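Local coordinates for 11S globulin seed storage protein (Amaranthus hypochondriacus, PDB 3QAC), which probably serves as a seed storage protein, a nutrient reservoir of the 11S globulin family with two cupin domains in each subunit, at residues Glu72-Glu77 against Leu158-Leu163; Glu136-Ala141 against Ala288-Asp293. One frame throughout, in Å; residues are numbered along the deposited sequence.

Contact 1 (Glu72-Glu77 against Leu158-Leu163); sequences ELIYIE and LVAVIL
Ile74 and Ile162 share one first torsion, CG1 anti to the carbonyl carbon (chi1 near -55° in both), and their side chains run alongside each other in the same direction. CG2 of Ile74 comes within 4.1 Å of CG1 of Ile162 and also meets CB of Ala160. The methyl of Ala160 is touched a second time, by CD1 of Ile76, at 3.8 Å, while CG2 of Ile76 reaches CD1 of Leu158. On this same face the carboxylate end of Glu72 lies against Ile162, with OE2 3.6 Å from CG2 of Ile162; that oxygen forms a salt bridge to Arg180. Leu73, Tyr75, Val161 and Leu163 project from the other face, where Phe400 of strand 394-401 packs on Leu73, Tyr75 and Leu163. The Tyr75 ring extends past the two strands, its OH bonded to Lys327. CG of Glu77 is anti to the backbone N (chi1 -176°); farther out, OE2 passes 3.7 Å from CG2 of Val161 and is hydrogen-bonded to Tyr349 OH.

The backbones run antiparallel as two inner strands of a sheet of the first cupin domain, and Leu73 with Leu163 and Tyr75 with Val161 are hydrogen-bonded pairs. Tyr75 N gives a nearly straight bond to Val161 O (2.8 Å, 176° at the hydrogen), and Val161 N returns one to Tyr75 O at 2.7 Å. Ile74 with Ile162 and Ile76 with Ala160 form the intervening non-hydrogen-bonded pairs, accompanied by CA-H...O contacts such as Ala160 CA to Tyr75 O at 3.1 Å. The amides and carbonyls of Leu73, Tyr75, Val161 and Leu163 thus pair between the strands while Ile74 and Ile76 bond to strand 138-142, aliphatic groups cover both faces, and the polar ends of Glu72, Tyr75 and Glu77 find their partners beyond the pair.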
ATOM      1  N   GLU A  72       6.386  14.915  -3.475  1.00 30.87           N
ATOM      2  CA  GLU A  72       7.600  15.527  -2.978  1.00 32.95           C
ATOM      3  C   GLU A  72       7.285  16.346  -1.766  1.00 31.83           C
ATOM      4  O   GLU A  72       6.214  16.924  -1.660  1.00 33.99           O
ATOM      5  CB  GLU A  72       8.194  16.472  -4.008  1.00 37.44           C
ATOM      6  CG  GLU A  72       8.442  15.867  -5.357  1.00 36.00           C
ATOM      7  CD  GLU A  72       9.094  16.863  -6.255  1.00 37.56           C
ATOM      8  OE1 GLU A  72       8.592  18.002  -6.316  1.00 42.53           O
ATOM      9  OE2 GLU A  72      10.127  16.532  -6.869  1.00 39.49           O
ATOM     10  N   LEU A  73       8.252  16.392  -0.874  1.00 33.27           N
ATOM     11  CA  LEU A  73       8.233  17.220   0.296  1.00 31.98           C
ATOM     12  C   LEU A  73       9.371  18.179   0.080  1.00 36.20           C
ATOM     13  O   LEU A  73      10.520  17.760  -0.089  1.00 40.42           O
ATOM     14  CB  LEU A  73       8.505  16.365   1.523  1.00 34.45           C
ATOM     15  CG  LEU A  73       7.612  16.630   2.722  1.00 37.94           C
ATOM     16  CD1 LEU A  73       6.157  16.632   2.280  1.00 36.58           C
ATOM     17  CD2 LEU A  73       7.855  15.570   3.774  1.00 38.87           C
ATOM     18  N   ILE A  74       9.056  19.465   0.076  1.00 35.29           N
ATOM     19  CA  ILE A  74      10.028  20.494  -0.234  1.00 30.36           C
ATOM     20  C   ILE A  74      10.267  21.406   0.970  1.00 40.12           C
ATOM     21  O   ILE A  74       9.332  21.917   1.578  1.00 37.08           O
ATOM     22  CB  ILE A  74       9.534  21.334  -1.399  1.00 35.51           C
ATOM     23  CG1 ILE A  74       9.178  20.417  -2.578  1.00 36.99           C
ATOM     24  CG2 ILE A  74      10.579  22.348  -1.780  1.00 38.91           C
ATOM     25  CD1 ILE A  74       8.283  21.015  -3.620  1.00 36.34           C
ATOM     26  N   TYR A  75      11.527  21.593   1.329  1.00 38.27           N
ATOM     27  CA  TYR A  75      11.869  22.584   2.324  1.00 37.11           C
ATOM     28  C   TYR A  75      12.635  23.706   1.644  1.00 40.18           C
ATOM     29  O   TYR A  75      13.602  23.464   0.917  1.00 42.02           O
ATOM     30  CB  TYR A  75      12.689  21.975   3.449  1.00 37.21           C
ATOM     31  CG  TYR A  75      13.178  22.983   4.460  1.00 36.94           C
ATOM     32  CD1 TYR A  75      12.312  23.537   5.385  1.00 40.59           C
ATOM     33  CD2 TYR A  75      14.509  23.359   4.504  1.00 40.07           C
ATOM     34  CE1 TYR A  75      12.746  24.451   6.309  1.00 40.53           C
ATOM     35  CE2 TYR A  75      14.959  24.272   5.434  1.00 43.40           C
ATOM     36  CZ  TYR A  75      14.075  24.814   6.330  1.00 41.11           C
ATOM     37  OH  TYR A  75      14.511  25.722   7.259  1.00 48.80           O
ATOM     38  N   ILE A  76      12.170  24.926   1.864  1.00 40.86           N
ATOM     39  CA  ILE A  76      12.823  26.110   1.337  1.00 39.82           C
ATOM     40  C   ILE A  76      13.904  26.468   2.334  1.00 44.85           C
ATOM     41  O   ILE A  76      13.623  27.004   3.407  1.00 50.35           O
ATOM     42  CB  ILE A  76      11.833  27.275   1.186  1.00 37.09           C
ATOM     43  CG1 ILE A  76      10.720  26.897   0.203  1.00 38.77           C
ATOM     44  CG2 ILE A  76      12.538  28.527   0.741  1.00 39.96           C
ATOM     45  CD1 ILE A  76      11.209  26.260  -1.089  1.00 40.32           C
ATOM     46  N   GLU A  77      15.142  26.137   1.992  1.00 42.92           N
ATOM     47  CA  GLU A  77      16.242  26.297   2.917  1.00 42.92           C
ATOM     48  C   GLU A  77      16.603  27.761   2.990  1.00 46.71           C
ATOM     49  O   GLU A  77      17.011  28.272   4.035  1.00 40.33           O
ATOM     50  CB  GLU A  77      17.461  25.514   2.426  1.00 43.03           C
ATOM     51  CG  GLU A  77      18.617  25.558   3.391  1.00 45.81           C
ATOM     52  CD  GLU A  77      19.926  25.114   2.772  1.00 53.90           C
ATOM     53  OE1 GLU A  77      20.849  25.956   2.686  1.00 61.31           O
ATOM     54  OE2 GLU A  77      20.030  23.934   2.374  1.00 50.53           O
ATOM     55  N   LEU A 158      17.410  31.152  -4.233  1.00 51.09           N
ATOM     56  CA  LEU A 158      16.301  30.401  -3.672  1.00 48.97           C
ATOM     57  C   LEU A 158      16.707  28.946  -3.605  1.00 47.20           C
ATOM     58  O   LEU A 158      17.039  28.345  -4.621  1.00 43.13           O
ATOM     59  CB  LEU A 158      15.060  30.564  -4.552  1.00 47.33           C
ATOM     60  CG  LEU A 158      13.874  29.685  -4.163  1.00 50.09           C
ATOM     61  CD1 LEU A 158      13.485  29.933  -2.719  1.00 39.60           C
ATOM     62  CD2 LEU A 158      12.695  29.916  -5.115  1.00 47.79           C
ATOM     63  N   VAL A 159      16.695  28.374  -2.407  1.00 49.26           N
ATOM     64  CA  VAL A 159      17.203  27.016  -2.240  1.00 47.09           C
ATOM     65  C   VAL A 159      16.192  26.072  -1.588  1.00 49.48           C
ATOM     66  O   VAL A 159      15.710  26.298  -0.467  1.00 48.16           O
ATOM     67  CB  VAL A 159      18.557  26.989  -1.495  1.00 50.61           C
ATOM     68  CG1 VAL A 159      19.062  25.554  -1.344  1.00 48.09           C
ATOM     69  CG2 VAL A 159      19.582  27.834  -2.233  1.00 47.80           C
ATOM     70  N   ALA A 160      15.869  25.012  -2.320  1.00 48.98           N
ATOM     71  CA  ALA A 160      14.895  24.039  -1.870  1.00 39.04           C
ATOM     72  C   ALA A 160      15.535  22.649  -1.757  1.00 43.46           C
ATOM     73  O   ALA A 160      16.274  22.186  -2.641  1.00 37.88           O
ATOM     74  CB  ALA A 160      13.713  24.026  -2.816  1.00 33.95           C
ATOM     75  N   VAL A 161      15.272  22.006  -0.632  1.00 38.62           N
ATOM     76  CA  VAL A 161      15.728  20.660  -0.429  1.00 39.47           C
ATOM     77  C   VAL A 161      14.501  19.791  -0.590  1.00 37.30           C
ATOM     78  O   VAL A 161      13.484  19.949   0.094  1.00 35.71           O
ATOM     79  CB  VAL A 161      16.396  20.480   0.943  1.00 37.51           C
ATOM     80  CG1 VAL A 161      16.811  19.052   1.143  1.00 35.58           C
ATOM     81  CG2 VAL A 161      17.604  21.406   1.053  1.00 37.04           C
ATOM     82  N   ILE A 162      14.602  18.889  -1.546  1.00 36.73           N
ATOM     83  CA  ILE A 162      13.459  18.153  -2.016  1.00 35.95           C
ATOM     84  C   ILE A 162      13.598  16.671  -1.732  1.00 35.69           C
ATOM     85  O   ILE A 162      14.508  16.014  -2.237  1.00 40.25           O
ATOM     86  CB  ILE A 162      13.297  18.405  -3.508  1.00 36.27           C
ATOM     87  CG1 ILE A 162      13.161  19.916  -3.746  1.00 37.68           C
ATOM     88  CG2 ILE A 162      12.124  17.618  -4.070  1.00 35.44           C
ATOM     89  CD1 ILE A 162      13.088  20.331  -5.194  1.00 43.24           C
ATOM     90  N   LEU A 163      12.720  16.144  -0.893  1.00 32.49           N
ATOM     91  CA  LEU A 163      12.591  14.703  -0.789  1.00 33.23           C
ATOM     92  C   LEU A 163      11.602  14.211  -1.836  1.00 35.88           C
ATOM     93  O   LEU A 163      10.468  14.722  -1.938  1.00 32.75           O
ATOM     94  CB  LEU A 163      12.130  14.276   0.598  1.00 35.43           C
ATOM     95  CG  LEU A 163      11.929  12.761   0.635  1.00 38.82           C
ATOM     96  CD1 LEU A 163      13.114  12.093   1.294  1.00 39.36           C
ATOM     97  CD2 LEU A 163      10.650  12.401   1.358  1.00 41.39           C
TER

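Contact 2 (Glu136-Ala141 against Ala288-Asp293)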
ATOM      1  N   GLU A 136      11.660  31.063   3.128  1.00 40.82           N
ATOM      2  CA  GLU A 136      12.526  30.287   3.998  1.00 43.61           C
ATOM      3  C   GLU A 136      11.738  29.660   5.139  1.00 46.06           C
ATOM      4  O   GLU A 136      10.841  30.285   5.716  1.00 50.93           O
ATOM      5  CB  GLU A 136      13.638  31.164   4.552  1.00 43.37           C
ATOM      6  CG  GLU A 136      14.672  30.385   5.338  1.00 46.27           C
ATOM      7  CD  GLU A 136      15.916  31.211   5.652  1.00 53.69           C
ATOM      8  OE1 GLU A 136      16.321  32.034   4.791  1.00 50.58           O
ATOM      9  OE2 GLU A 136      16.478  31.031   6.761  1.00 50.62           O
ATOM     10  N   GLY A 137      12.053  28.413   5.460  1.00 42.47           N
ATOM     11  CA  GLY A 137      11.359  27.743   6.536  1.00 38.93           C
ATOM     12  C   GLY A 137      10.109  27.043   6.052  1.00 38.99           C
ATOM     13  O   GLY A 137       9.458  26.328   6.807  1.00 43.29           O
ATOM     14  N   ASP A 138       9.764  27.255   4.791  1.00 38.86           N
ATOM     15  CA  ASP A 138       8.567  26.649   4.230  1.00 39.72           C
ATOM     16  C   ASP A 138       8.780  25.165   3.978  1.00 40.80           C
ATOM     17  O   ASP A 138       9.764  24.768   3.340  1.00 37.70           O
ATOM     18  CB  ASP A 138       8.183  27.329   2.909  1.00 40.69           C
ATOM     19  CG  ASP A 138       7.108  28.399   3.080  1.00 48.26           C
ATOM     20  OD1 ASP A 138       6.404  28.410   4.117  1.00 49.57           O
ATOM     21  OD2 ASP A 138       6.954  29.221   2.153  1.00 50.18           O
ATOM     22  N   ILE A 139       7.854  24.359   4.481  1.00 39.68           N
ATOM     23  CA  ILE A 139       7.722  22.962   4.073  1.00 37.31           C
ATOM     24  C   ILE A 139       6.470  22.774   3.232  1.00 37.52           C
ATOM     25  O   ILE A 139       5.351  22.785   3.739  1.00 42.65           O
ATOM     26  CB  ILE A 139       7.611  22.018   5.259  1.00 36.90           C
ATOM     27  CG1 ILE A 139       8.878  22.060   6.096  1.00 40.50           C
ATOM     28  CG2 ILE A 139       7.381  20.610   4.766  1.00 39.40           C
ATOM     29  CD1 ILE A 139       9.900  21.057   5.663  1.00 44.19           C
ATOM     30  N   PHE A 140       6.689  22.572   1.947  1.00 40.84           N
ATOM     31  CA  PHE A 140       5.656  22.447   0.936  1.00 39.65           C
ATOM     32  C   PHE A 140       5.465  20.976   0.484  1.00 44.06           C
ATOM     33  O   PHE A 140       6.445  20.210   0.333  1.00 37.23           O
ATOM     34  CB  PHE A 140       6.133  23.270  -0.246  1.00 41.55           C
ATOM     35  CG  PHE A 140       5.052  23.862  -1.043  1.00 45.31           C
ATOM     36  CD1 PHE A 140       4.714  25.195  -0.882  1.00 54.18           C
ATOM     37  CD2 PHE A 140       4.372  23.105  -1.965  1.00 49.92           C
ATOM     38  CE1 PHE A 140       3.702  25.769  -1.626  1.00 52.44           C
ATOM     39  CE2 PHE A 140       3.357  23.672  -2.714  1.00 56.57           C
ATOM     40  CZ  PHE A 140       3.026  25.011  -2.541  1.00 54.82           C
ATOM     41  N   ALA A 141       4.214  20.584   0.239  1.00 40.83           N
ATOM     42  CA  ALA A 141       3.914  19.233  -0.248  1.00 35.71           C
ATOM     43  C   ALA A 141       3.463  19.241  -1.693  1.00 39.23           C
ATOM     44  O   ALA A 141       2.479  19.890  -2.027  1.00 46.74           O
ATOM     45  CB  ALA A 141       2.845  18.580   0.620  1.00 36.82           C
ATOM     46  N   ALA A 288       1.487  24.291   2.384  1.00 47.90           N
ATOM     47  CA  ALA A 288       2.752  24.503   3.072  1.00 48.28           C
ATOM     48  C   ALA A 288       2.516  24.945   4.506  1.00 47.52           C
ATOM     49  O   ALA A 288       1.480  25.508   4.818  1.00 49.57           O
ATOM     50  CB  ALA A 288       3.574  25.536   2.347  1.00 46.58           C
ATOM     51  N   VAL A 289       3.467  24.656   5.385  1.00 46.88           N
ATOM     52  CA  VAL A 289       3.549  25.366   6.654  1.00 49.38           C
ATOM     53  C   VAL A 289       5.006  25.761   6.931  1.00 47.48           C
ATOM     54  O   VAL A 289       5.937  25.003   6.671  1.00 39.12           O
ATOM     55  CB  VAL A 289       2.934  24.601   7.877  1.00 50.54           C
ATOM     56  CG1 VAL A 289       2.044  23.444   7.450  1.00 50.72           C
ATOM     57  CG2 VAL A 289       4.024  24.139   8.827  1.00 51.39           C
ATOM     58  N   ASN A 290       5.195  26.970   7.437  1.00 45.71           N
ATOM     59  CA  ASN A 290       6.526  27.442   7.746  1.00 44.16           C
ATOM     60  C   ASN A 290       6.953  26.941   9.121  1.00 48.39           C
ATOM     61  O   ASN A 290       6.318  27.248  10.132  1.00 51.84           O
ATOM     62  CB  ASN A 290       6.571  28.954   7.675  1.00 39.79           C
ATOM     63  CG  ASN A 290       7.965  29.472   7.583  1.00 42.32           C
ATOM     64  OD1 ASN A 290       8.723  29.371   8.540  1.00 46.63           O
ATOM     65  ND2 ASN A 290       8.330  30.023   6.428  1.00 39.00           N
ATOM     66  N   VAL A 291       8.013  26.140   9.158  1.00 44.15           N
ATOM     67  CA  VAL A 291       8.443  25.519  10.407  1.00 46.13           C
ATOM     68  C   VAL A 291       9.366  26.443  11.185  1.00 46.48           C
ATOM     69  O   VAL A 291       9.828  26.102  12.271  1.00 51.01           O
ATOM     70  CB  VAL A 291       9.141  24.161  10.179  1.00 41.51           C
ATOM     71  CG1 VAL A 291       8.131  23.125   9.743  1.00 44.96           C
ATOM     72  CG2 VAL A 291      10.230  24.307   9.159  1.00 31.83           C
ATOM     73  N   ASP A 292       9.634  27.618  10.629  1.00 46.77           N
ATOM     74  CA  ASP A 292      10.399  28.623  11.361  1.00 50.58           C
ATOM     75  C   ASP A 292       9.510  29.452  12.296  1.00 51.72           C
ATOM     76  O   ASP A 292       9.984  30.338  13.008  1.00 54.02           O
ATOM     77  CB  ASP A 292      11.181  29.504  10.396  1.00 42.02           C
ATOM     78  CG  ASP A 292      12.458  28.845   9.945  1.00 48.22           C
ATOM     79  OD1 ASP A 292      12.840  27.862  10.622  1.00 45.81           O
ATOM     80  OD2 ASP A 292      13.081  29.310   8.954  1.00 42.76           O
ATOM     81  N   ASP A 293       8.223  29.134  12.305  1.00 49.32           N
ATOM     82  CA  ASP A 293       7.274  29.854  13.134  1.00 47.56           C
ATOM     83  C   ASP A 293       7.353  29.305  14.553  1.00 47.41           C
ATOM     84  O   ASP A 293       6.769  28.265  14.856  1.00 47.71           O
ATOM     85  CB  ASP A 293       5.873  29.698  12.553  1.00 47.50           C
ATOM     86  CG  ASP A 293       4.807  30.434  13.358  1.00 56.15           C
ATOM     87  OD1 ASP A 293       5.027  30.712  14.563  1.00 55.00           O
ATOM     88  OD2 ASP A 293       3.733  30.721  12.780  1.00 54.09           O
TER
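An Asx turn opens the type I beta turn Asn290-Asp293, where strand 288-290 ends beside strand 138-141. OD1 of Asn290 accepts from Asp292 N at 2.9 Å, while ND2 of the same amide gives a bond to Glu136 O (2.6 Å, 153° at the hydrogen), the acceptor 17° out of the amide plane. ND2 also makes a weak bond to Asp138 OD1, while Asp138 OD2 is hydrogen-bonded to Arg135 N. An alanine in place of Asn290 would probably leave Glu136 O and Asp292 N without these mates and the turn freer to shift. Val291 N donates to Gly137 O at 2.8 Å. Gly137 has phi 88°, and a CB there would clash with OD1 of Asn290 and OD2 of Asp292; instead Asp292 OD2 sits 3.4 Å from Gly137 CA, while OD1 of Asp292 forms a salt bridge to Lys327. Farther along, Ile139 and Val289 exchange backbone bonds as a hydrogen-bonded pair. CG1 of Ile139 meets CG1 of Val291 at 3.9 Å, while CB of Ala288 comes obliquely to CD1 of the Phe140 ring at 3.4 Å. This is an antiparallel strand ended by an Asx turn, outermost within this chain on the sheet of the N-terminal cupin domain.

In the fold
Contacts 1 and 2 lie in one antiparallel sheet, their centres about 10 Å apart. Strand 72-78 of contact 1 and strand 138-142 of contact 2 are direct neighbours in it, joined by probable hydrogen bonds from Ile74 N to Phe140 O and from Ile76 N to Asp138 O; Tyr75 also packs on Ile139. The order across this part of the sheet is therefore 158-164, 72-78, 138-142, 288-290, whereas along the chain the segments alternate: 72-77, 136-141, 158-163, 288-293. Strand 288-290, far along the chain from the others and outermost in the sheet within this chain, joins the sheet of the first cupin domain, tying a later part of the chain to it.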